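Long-range contacts in peptidoglycan recognition protein-LC isoform LCx (Drosophila melanogaster, PDB 2F2L), which probably senses bacterial peptidoglycan as an immune receptor, and here binds a disaccharide-tetrapeptide fragment that contains meso-diaminopimelic acid: residues 29-34 with 64-69; 39-44 with 75-80. All blocks are in the same frame, centred on the assembly; numbering follows the deposited sequence.

Interaction 1 (29-34 with 64-69); sequences VISHTA and IGYNFL. With MLD (glcnac(beta1-4)-murnac(1,6-anhydro)-L-ala-gamma-D-glu-meso-a2pm-D-ala), chain G.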
loop_
_atom_site.group_PDB
_atom_site.type_symbol
_atom_site.label_atom_id
_atom_site.label_comp_id
_atom_site.label_asym_id
_atom_site.label_seq_id
_atom_site.Cartn_x
_atom_site.Cartn_y
_atom_site.Cartn_z
ATOM N N VAL B 29 -17.158 -5.453 -11.240
ATOM C CA VAL B 29 -15.966 -6.067 -10.667
ATOM C C VAL B 29 -15.720 -5.497 -9.273
ATOM O O VAL B 29 -15.523 -4.296 -9.105
ATOM C CB VAL B 29 -14.735 -5.848 -11.565
ATOM C CG1 VAL B 29 -13.517 -6.529 -10.953
ATOM C CG2 VAL B 29 -14.995 -6.390 -12.966
ATOM N N ILE B 30 -15.773 -6.363 -8.275
ATOM C CA ILE B 30 -15.555 -5.964 -6.888
ATOM C C ILE B 30 -14.089 -6.151 -6.465
ATOM O O ILE B 30 -13.526 -7.252 -6.567
ATOM C CB ILE B 30 -16.464 -6.777 -5.918
ATOM C CG1 ILE B 30 -17.951 -6.553 -6.251
ATOM C CG2 ILE B 30 -16.122 -6.487 -4.452
ATOM C CD1 ILE B 30 -18.398 -5.124 -6.374
ATOM N N SER B 31 -13.493 -5.069 -5.966
ATOM C CA SER B 31 -12.127 -5.089 -5.435
ATOM C C SER B 31 -12.130 -4.624 -3.985
ATOM O O SER B 31 -13.174 -4.252 -3.443
ATOM C CB SER B 31 -11.227 -4.164 -6.270
ATOM O OG SER B 31 -11.728 -2.822 -6.283
ATOM N N HIS B 32 -10.958 -4.653 -3.352
ATOM C CA HIS B 32 -10.720 -3.832 -2.144
ATOM C C HIS B 32 -9.511 -2.945 -2.399
ATOM O O HIS B 32 -8.779 -3.156 -3.367
ATOM C CB HIS B 32 -10.548 -4.704 -0.871
ATOM C CG HIS B 32 -9.361 -5.619 -0.875
ATOM N ND1 HIS B 32 -9.044 -6.411 0.214
ATOM C CD2 HIS B 32 -8.396 -5.851 -1.796
ATOM C CE1 HIS B 32 -7.955 -7.108 -0.057
ATOM N NE2 HIS B 32 -7.534 -6.778 -1.263
ATOM N N THR B 33 -9.289 -1.972 -1.531
ATOM C CA THR B 33 -8.154 -1.067 -1.682
ATOM C C THR B 33 -6.847 -1.642 -1.166
ATOM O O THR B 33 -5.778 -1.117 -1.501
ATOM C CB THR B 33 -8.381 0.309 -0.966
ATOM O OG1 THR B 33 -8.529 0.108 0.441
ATOM C CG2 THR B 33 -9.568 1.062 -1.562
ATOM N N ALA B 34 -6.935 -2.691 -0.344
ATOM C CA ALA B 34 -5.785 -3.316 0.349
ATOM C C ALA B 34 -4.981 -2.346 1.235
ATOM O O ALA B 34 -3.760 -2.507 1.452
ATOM C CB ALA B 34 -4.886 -4.032 -0.634
ATOM N N ILE B 64 -8.625 8.756 -10.305
ATOM C CA ILE B 64 -8.789 7.582 -9.456
ATOM C C ILE B 64 -9.393 6.472 -10.336
ATOM O O ILE B 64 -10.248 6.727 -11.198
ATOM C CB ILE B 64 -9.665 7.902 -8.246
ATOM C CG1 ILE B 64 -9.549 6.823 -7.181
ATOM C CG2 ILE B 64 -11.134 8.093 -8.655
ATOM C CD1 ILE B 64 -10.094 7.259 -5.854
ATOM N N GLY B 65 -8.908 5.256 -10.140
ATOM C CA GLY B 65 -9.164 4.152 -11.053
ATOM C C GLY B 65 -10.546 3.551 -10.940
ATOM O O GLY B 65 -11.057 3.020 -11.900
ATOM N N TYR B 66 -11.158 3.643 -9.769
ATOM C CA TYR B 66 -12.456 3.013 -9.553
ATOM C C TYR B 66 -13.612 3.865 -10.081
ATOM O O TYR B 66 -13.515 5.080 -10.198
ATOM C CB TYR B 66 -12.656 2.706 -8.073
ATOM C CG TYR B 66 -11.527 1.891 -7.449
ATOM C CD1 TYR B 66 -11.217 0.618 -7.928
ATOM C CD2 TYR B 66 -10.750 2.413 -6.412
ATOM C CE1 TYR B 66 -10.179 -0.141 -7.368
ATOM C CE2 TYR B 66 -9.710 1.665 -5.828
ATOM C CZ TYR B 66 -9.429 0.395 -6.317
ATOM O OH TYR B 66 -8.427 -0.349 -5.756
ATOM N N ASN B 67 -14.719 3.221 -10.423
ATOM C CA ASN B 67 -15.918 3.968 -10.697
ATOM C C ASN B 67 -16.526 4.464 -9.391
ATOM O O ASN B 67 -16.948 5.622 -9.302
ATOM C CB ASN B 67 -16.875 3.115 -11.520
ATOM C CG ASN B 67 -16.311 2.818 -12.866
ATOM O OD1 ASN B 67 -16.301 3.749 -13.721
ATOM N ND2 ASN B 67 -15.820 1.688 -13.044
ATOM N N PHE B 68 -16.543 3.596 -8.381
ATOM C CA PHE B 68 -17.054 3.931 -7.053
ATOM C C PHE B 68 -16.223 3.240 -5.984
ATOM O O PHE B 68 -15.583 2.229 -6.244
ATOM C CB PHE B 68 -18.521 3.506 -6.887
ATOM C CG PHE B 68 -19.457 4.122 -7.883
ATOM C CD1 PHE B 68 -20.031 5.364 -7.641
ATOM C CD2 PHE B 68 -19.767 3.459 -9.068
ATOM C CE1 PHE B 68 -20.893 5.929 -8.543
ATOM C CE2 PHE B 68 -20.629 4.023 -9.987
ATOM C CZ PHE B 68 -21.189 5.265 -9.735
ATOM N N LEU B 69 -16.202 3.810 -4.782
ATOM C CA LEU B 69 -15.636 3.108 -3.633
ATOM C C LEU B 69 -16.678 3.106 -2.531
ATOM O O LEU B 69 -17.511 4.004 -2.484
ATOM C CB LEU B 69 -14.356 3.778 -3.113
ATOM C CG LEU B 69 -13.193 4.034 -4.053
ATOM C CD1 LEU B 69 -13.336 5.362 -4.797
ATOM C CD2 LEU B 69 -11.873 3.977 -3.241
HETATM C CAA MLD G . -4.207 -7.780 -0.639
HETATM C CAB MLD G . -4.259 -7.600 -2.148
HETATM O OAC MLD G . -5.331 -7.471 -2.725
HETATM N N2 MLD G . -3.073 -7.590 -2.749
HETATM C C2 MLD G . -2.885 -7.468 -4.190
HETATM C C3 MLD G . -1.980 -8.625 -4.620
HETATM O O3 MLD G . -2.552 -9.913 -4.317
HETATM C C4 MLD G . -1.590 -8.495 -6.089
HETATM O O4 MLD G . -0.610 -9.485 -6.348
HETATM C C5 MLD G . -0.980 -7.111 -6.335
HETATM C C6 MLD G . -0.647 -6.775 -7.800
HETATM O O6 MLD G . 0.130 -5.541 -7.816
HETATM O O5 MLD G . -1.956 -6.141 -5.961
HETATM C C1 MLD G . -2.225 -6.146 -4.540
HETATM O O1 MLD G . -3.127 -5.108 -4.257
HETATM C CA4 MLD G . -2.499 -3.807 -4.351
HETATM C CA5 MLD G . -1.555 -3.427 -3.210
HETATM O OA5 MLD G . -1.962 -2.227 -2.469
HETATM C CA6 MLD G . -0.382 -2.915 -3.971
HETATM O OA6 MLD G . -0.737 -1.585 -4.295
HETATM C CA1 MLD G . -1.925 -1.246 -3.518
HETATM C CA2 MLD G . -3.150 -1.408 -4.432
HETATM N NAD MLD G . -4.231 -0.506 -3.978
HETATM C CAE MLD G . -4.799 0.386 -4.769
HETATM C CAF MLD G . -5.874 1.220 -4.101
HETATM O OAG MLD G . -4.516 0.542 -5.957
HETATM C CA3 MLD G . -3.673 -2.843 -4.407
HETATM O OAH MLD G . -4.468 -3.161 -5.603
HETATM C CAI MLD G . -5.901 -3.096 -5.401
HETATM C CAJ MLD G . -6.488 -4.419 -4.968
HETATM C CAL MLD G . -6.576 -2.675 -6.723
HETATM O OAM MLD G . -7.802 -2.640 -6.742
HETATM N N MLD G . -5.814 -2.355 -7.769
HETATM C CA MLD G . -6.342 -1.905 -9.063
HETATM C CB MLD G . -6.459 -0.380 -8.959
HETATM C C MLD G . -5.290 -2.255 -10.130
HETATM O O MLD G . -4.117 -1.905 -9.980
HETATM N NAN MLD G . -5.754 -2.963 -11.157
HETATM C CAO MLD G . -4.954 -3.423 -12.303
HETATM C CAP MLD G . -5.209 -4.936 -12.600
HETATM O OBA MLD G . -4.914 -5.314 -13.737
HETATM O OAQ MLD G . -5.720 -5.679 -11.727
HETATM C CBB MLD G . -5.428 -2.698 -13.557
HETATM C CBC MLD G . -5.118 -1.211 -13.596
HETATM C CBD MLD G . -5.576 -0.645 -14.952
HETATM O OBE MLD G . -6.473 -1.181 -15.604
HETATM N NBF MLD G . -4.940 0.435 -15.353
HETATM C CBG MLD G . -5.256 1.100 -16.623
HETATM C CBH MLD G . -4.837 0.200 -17.803
HETATM O OBI MLD G . -3.753 -0.380 -17.804
HETATM N NBJ MLD G . -5.745 0.079 -18.769
HETATM C CBK MLD G . -5.538 -0.717 -20.000
HETATM C CBL MLD G . -5.754 0.204 -21.206
HETATM C CBM MLD G . -6.500 -1.918 -20.139
HETATM O OBO MLD G . -7.610 -1.866 -19.549
HETATM O OBN MLD G . -6.097 -2.862 -20.863
HETATM C CBP MLD G . -4.544 2.463 -16.650
HETATM C CBQ MLD G . -5.113 3.390 -17.740
HETATM C CBR MLD G . -4.500 4.789 -17.650
HETATM C CBS MLD G . -5.371 5.870 -18.295
HETATM C CBT MLD G . -6.594 6.137 -17.406
HETATM O OBV MLD G . -6.390 6.763 -16.352
HETATM O OBU MLD G . -7.701 5.718 -17.800
HETATM N NBW MLD G . -5.804 5.429 -19.626
#
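S31, on strand 25-32, touches Y66: its OG stands 3.3 Å from Y66 CE1, meeting the ring obliquely. The hydroxyl reaches that spot because OG lies between the backbone N and the carbonyl carbon (chi1 58°); its polar partners, S100 OG and I99 O, are on strand 97-101, and both bonds are weak. H32 turns its CB away from residues 64-69 and gives its imidazole to the ligand. NE2 donates to the acetyl oxygen OAC of the GlcNAc unit at 2.7 Å in a nearly straight bond (167°), with OAC in the ring plane, while ND1 is hydrogen-bonded to F105 N. At T33 the backbone carbonyl takes over, accepting from the acetamide NAD of the anhydro-MurNAc at 3.0 Å. The T33 methyl CG2 lies 4.1 Å from L69 CD2 and also borders the Y66 ring obliquely; the T33 and L69 side chains cross at about a right angle, and T33 OG1 is hydrogen-bonded to G103 N. A34 adds an apolar touch, its CB 3.8 Å from the acetyl methyl CAA. From the other segment, Y66 OH donates to the lactyl carbonyl OAM at 2.6 Å, with OAM in the ring plane. The two segments touch by van der Waals contact alone, and their hydrogen bonds to the ligand converge: this part of the pocket contacts both N-acetyl groups and the lactyl carbonyl at the sugar-peptide junction.

Interaction 2 (39-44 with 75-80); sequences ESREVC and RVYEGR. With MLD (glcnac(beta1-4)-murnac(1,6-anhydro)-L-ala-gamma-D-glu-meso-a2pm-D-ala), chain G.
Y77 packs against the first turn of helix 41-58 at R41 and C44, joining that helix to strand 76-78 of the mixed sheet in the amidase-like peptidoglycan recognition fold. Its CB points toward the helix, and CG lies beside the backbone N, anti to the carbonyl carbon (chi1 -69°), which carries the ring to C44. There CE2 is 3.8 Å from C44 CB and CZ 3.6 Å from the same carbon, an oblique apolar contact. At the tip, OH is 3.3 Å from C44 CB and 3.5 Å from R41 CA, while its hydrogen-bonding partner is D73 OD2. C44 is tied to C38 by a disulfide, and S40 OG caps the helix by accepting from V43 N. R75 reaches the same turn: its guanidinium lays one face on R41 CB, 3.6 Å above the plane and offset toward the rim. R75 NH1 forms a salt bridge with D73 OD2, so this carboxylate serves Y77 and R75; a citrate, probably from the crystallisation liquor, is hydrogen-bonded to R75 NH1 and R41 N. Beyond the strand, R80 grips the ligand's diaminopimelate side-chain carboxylate: NH1 to OBU at 2.9 Å and 175°, NH2 to OBV at 2.9 Å and 158°.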
loop_
_atom_site.group_PDB
_atom_site.type_symbol
_atom_site.label_atom_id
_atom_site.label_comp_id
_atom_site.label_asym_id
_atom_site.label_seq_id
_atom_site.Cartn_x
_atom_site.Cartn_y
_atom_site.Cartn_z
ATOM N N GLU B 39 -14.309 4.479 9.291
ATOM C CA GLU B 39 -15.632 4.388 9.924
ATOM C C GLU B 39 -16.382 5.709 9.985
ATOM O O GLU B 39 -17.401 5.805 10.666
ATOM C CB GLU B 39 -15.503 3.849 11.363
ATOM C CG GLU B 39 -14.445 2.782 11.573
ATOM C CD GLU B 39 -14.711 1.527 10.779
ATOM O OE1 GLU B 39 -15.839 1.403 10.241
ATOM O OE2 GLU B 39 -13.799 0.669 10.695
ATOM N N SER B 40 -15.877 6.725 9.291
ATOM C CA SER B 40 -16.465 8.056 9.339
ATOM C C SER B 40 -16.171 8.810 8.053
ATOM O O SER B 40 -15.225 8.486 7.353
ATOM C CB SER B 40 -15.882 8.835 10.521
ATOM O OG SER B 40 -14.493 9.080 10.341
ATOM N N ARG B 41 -16.958 9.846 7.763
ATOM C CA ARG B 41 -16.750 10.628 6.532
ATOM C C ARG B 41 -15.321 11.221 6.452
ATOM O O ARG B 41 -14.657 11.160 5.412
ATOM C CB ARG B 41 -17.813 11.724 6.423
ATOM C CG ARG B 41 -17.696 12.508 5.147
ATOM C CD ARG B 41 -18.840 13.452 4.912
ATOM N NE ARG B 41 -18.485 14.328 3.803
ATOM C CZ ARG B 41 -19.324 15.096 3.105
ATOM N NH1 ARG B 41 -20.617 15.141 3.376
ATOM N NH2 ARG B 41 -18.839 15.827 2.106
ATOM N N GLU B 42 -14.855 11.774 7.567
ATOM C CA GLU B 42 -13.509 12.334 7.655
ATOM C C GLU B 42 -12.399 11.303 7.342
ATOM O O GLU B 42 -11.478 11.568 6.554
ATOM C CB GLU B 42 -13.296 12.914 9.058
ATOM C CG GLU B 42 -11.883 13.412 9.290
ATOM C CD GLU B 42 -11.730 14.255 10.545
ATOM O OE1 GLU B 42 -12.004 13.739 11.657
ATOM O OE2 GLU B 42 -11.301 15.426 10.414
ATOM N N VAL B 43 -12.465 10.146 7.984
ATOM C CA VAL B 43 -11.414 9.146 7.790
ATOM C C VAL B 43 -11.518 8.546 6.388
ATOM O O VAL B 43 -10.499 8.421 5.720
ATOM C CB VAL B 43 -11.396 8.060 8.876
ATOM C CG1 VAL B 43 -10.278 7.035 8.599
ATOM C CG2 VAL B 43 -11.152 8.681 10.237
ATOM N N CYS B 44 -12.734 8.222 5.921
ATOM C CA CYS B 44 -12.894 7.601 4.595
ATOM C C CYS B 44 -12.500 8.553 3.473
ATOM O O CYS B 44 -11.939 8.121 2.467
ATOM C CB CYS B 44 -14.318 7.074 4.383
ATOM S SG CYS B 44 -14.737 5.671 5.471
ATOM N N ARG B 75 -20.984 5.031 3.381
ATOM C CA ARG B 75 -21.141 6.018 2.299
ATOM C C ARG B 75 -20.422 5.513 1.053
ATOM O O ARG B 75 -19.448 4.766 1.139
ATOM C CB ARG B 75 -20.576 7.385 2.694
ATOM C CG ARG B 75 -21.313 8.054 3.840
ATOM C CD ARG B 75 -20.795 9.477 4.097
ATOM N NE ARG B 75 -21.514 10.097 5.226
ATOM C CZ ARG B 75 -21.278 9.860 6.517
ATOM N NH1 ARG B 75 -20.312 9.041 6.903
ATOM N NH2 ARG B 75 -22.015 10.450 7.436
ATOM N N VAL B 76 -20.934 5.925 -0.096
ATOM C CA VAL B 76 -20.334 5.649 -1.373
ATOM C C VAL B 76 -19.572 6.901 -1.778
ATOM O O VAL B 76 -20.089 8.018 -1.673
ATOM C CB VAL B 76 -21.392 5.324 -2.443
ATOM C CG1 VAL B 76 -20.741 5.105 -3.780
ATOM C CG2 VAL B 76 -22.222 4.086 -2.019
ATOM N N TYR B 77 -18.333 6.679 -2.218
ATOM C CA TYR B 77 -17.424 7.733 -2.652
ATOM C C TYR B 77 -17.298 7.594 -4.151
ATOM O O TYR B 77 -16.814 6.583 -4.626
ATOM C CB TYR B 77 -16.071 7.563 -1.934
ATOM C CG TYR B 77 -16.236 7.878 -0.491
ATOM C CD1 TYR B 77 -15.954 9.157 -0.012
ATOM C CD2 TYR B 77 -16.773 6.940 0.385
ATOM C CE1 TYR B 77 -16.158 9.482 1.294
ATOM C CE2 TYR B 77 -16.971 7.246 1.706
ATOM C CZ TYR B 77 -16.675 8.535 2.155
ATOM O OH TYR B 77 -16.876 8.884 3.458
ATOM N N GLU B 78 -17.789 8.583 -4.892
ATOM C CA GLU B 78 -17.713 8.557 -6.355
ATOM C C GLU B 78 -16.250 8.605 -6.841
ATOM O O GLU B 78 -15.453 9.371 -6.326
ATOM C CB GLU B 78 -18.482 9.745 -6.946
ATOM C CG GLU B 78 -18.549 9.769 -8.465
ATOM C CD GLU B 78 -19.150 11.069 -9.040
ATOM O OE1 GLU B 78 -18.668 12.193 -8.708
ATOM O OE2 GLU B 78 -20.081 10.954 -9.868
ATOM N N GLY B 79 -15.915 7.770 -7.823
ATOM C CA GLY B 79 -14.649 7.869 -8.534
ATOM C C GLY B 79 -14.932 8.432 -9.917
ATOM O O GLY B 79 -15.286 9.623 -10.076
ATOM N N ARG B 80 -14.797 7.580 -10.925
ATOM C CA ARG B 80 -15.149 7.977 -12.283
ATOM C C ARG B 80 -16.659 7.978 -12.549
ATOM O O ARG B 80 -17.093 8.512 -13.569
ATOM C CB ARG B 80 -14.421 7.094 -13.290
ATOM C CG ARG B 80 -12.928 7.241 -13.187
ATOM C CD ARG B 80 -12.181 6.376 -14.169
ATOM N NE ARG B 80 -10.740 6.421 -13.891
ATOM C CZ ARG B 80 -9.758 6.275 -14.784
ATOM N NH1 ARG B 80 -10.002 6.089 -16.075
ATOM N NH2 ARG B 80 -8.502 6.337 -14.366
HETATM C CAA MLD G . -4.207 -7.780 -0.639
HETATM C CAB MLD G . -4.259 -7.600 -2.148
HETATM O OAC MLD G . -5.331 -7.471 -2.725
HETATM N N2 MLD G . -3.073 -7.590 -2.749
HETATM C C2 MLD G . -2.885 -7.468 -4.190
HETATM C C3 MLD G . -1.980 -8.625 -4.620
HETATM O O3 MLD G . -2.552 -9.913 -4.317
HETATM C C4 MLD G . -1.590 -8.495 -6.089
HETATM O O4 MLD G . -0.610 -9.485 -6.348
HETATM C C5 MLD G . -0.980 -7.111 -6.335
HETATM C C6 MLD G . -0.647 -6.775 -7.800
HETATM O O6 MLD G . 0.130 -5.541 -7.816
HETATM O O5 MLD G . -1.956 -6.141 -5.961
HETATM C C1 MLD G . -2.225 -6.146 -4.540
HETATM O O1 MLD G . -3.127 -5.108 -4.257
HETATM C CA4 MLD G . -2.499 -3.807 -4.351
HETATM C CA5 MLD G . -1.555 -3.427 -3.210
HETATM O OA5 MLD G . -1.962 -2.227 -2.469
HETATM C CA6 MLD G . -0.382 -2.915 -3.971
HETATM O OA6 MLD G . -0.737 -1.585 -4.295
HETATM C CA1 MLD G . -1.925 -1.246 -3.518
HETATM C CA2 MLD G . -3.150 -1.408 -4.432
HETATM N NAD MLD G . -4.231 -0.506 -3.978
HETATM C CAE MLD G . -4.799 0.386 -4.769
HETATM C CAF MLD G . -5.874 1.220 -4.101
HETATM O OAG MLD G . -4.516 0.542 -5.957
HETATM C CA3 MLD G . -3.673 -2.843 -4.407
HETATM O OAH MLD G . -4.468 -3.161 -5.603
HETATM C CAI MLD G . -5.901 -3.096 -5.401
HETATM C CAJ MLD G . -6.488 -4.419 -4.968
HETATM C CAL MLD G . -6.576 -2.675 -6.723
HETATM O OAM MLD G . -7.802 -2.640 -6.742
HETATM N N MLD G . -5.814 -2.355 -7.769
HETATM C CA MLD G . -6.342 -1.905 -9.063
HETATM C CB MLD G . -6.459 -0.380 -8.959
HETATM C C MLD G . -5.290 -2.255 -10.130
HETATM O O MLD G . -4.117 -1.905 -9.980
HETATM N NAN MLD G . -5.754 -2.963 -11.157
HETATM C CAO MLD G . -4.954 -3.423 -12.303
HETATM C CAP MLD G . -5.209 -4.936 -12.600
HETATM O OBA MLD G . -4.914 -5.314 -13.737
HETATM O OAQ MLD G . -5.720 -5.679 -11.727
HETATM C CBB MLD G . -5.428 -2.698 -13.557
HETATM C CBC MLD G . -5.118 -1.211 -13.596
HETATM C CBD MLD G . -5.576 -0.645 -14.952
HETATM O OBE MLD G . -6.473 -1.181 -15.604
HETATM N NBF MLD G . -4.940 0.435 -15.353
HETATM C CBG MLD G . -5.256 1.100 -16.623
HETATM C CBH MLD G . -4.837 0.200 -17.803
HETATM O OBI MLD G . -3.753 -0.380 -17.804
HETATM N NBJ MLD G . -5.745 0.079 -18.769
HETATM C CBK MLD G . -5.538 -0.717 -20.000
HETATM C CBL MLD G . -5.754 0.204 -21.206
HETATM C CBM MLD G . -6.500 -1.918 -20.139
HETATM O OBO MLD G . -7.610 -1.866 -19.549
HETATM O OBN MLD G . -6.097 -2.862 -20.863
HETATM C CBP MLD G . -4.544 2.463 -16.650
HETATM C CBQ MLD G . -5.113 3.390 -17.740
HETATM C CBR MLD G . -4.500 4.789 -17.650
HETATM C CBS MLD G . -5.371 5.870 -18.295
HETATM C CBT MLD G . -6.594 6.137 -17.406
HETATM O OBV MLD G . -6.390 6.763 -16.352
HETATM O OBU MLD G . -7.701 5.718 -17.800
HETATM N NBW MLD G . -5.804 5.429 -19.626
#

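Interaction 1 is centred about 3 Å from the centre of the chain, all its touching residues buried; interaction 2 is centred about 11 Å out and partly exposed. The two centres are about 12 Å apart, yet strands 68-70 and 76-78 are neighbours in one sheet and helix 41-58 borders both, through V51 against Y66 and through R41 and C44 against Y77. Two probable hydrogen bonds of 2.8 Å join them, side-chain R80 NE with I64 O and backbone G79 N with N67 O. The inner contact meets sugar and lactyl groups through an imidazole N-H, a phenol and a backbone carbonyl; the outer one combines arginines and a disulfide, and reaches a peptide carboxylate of the same ligand.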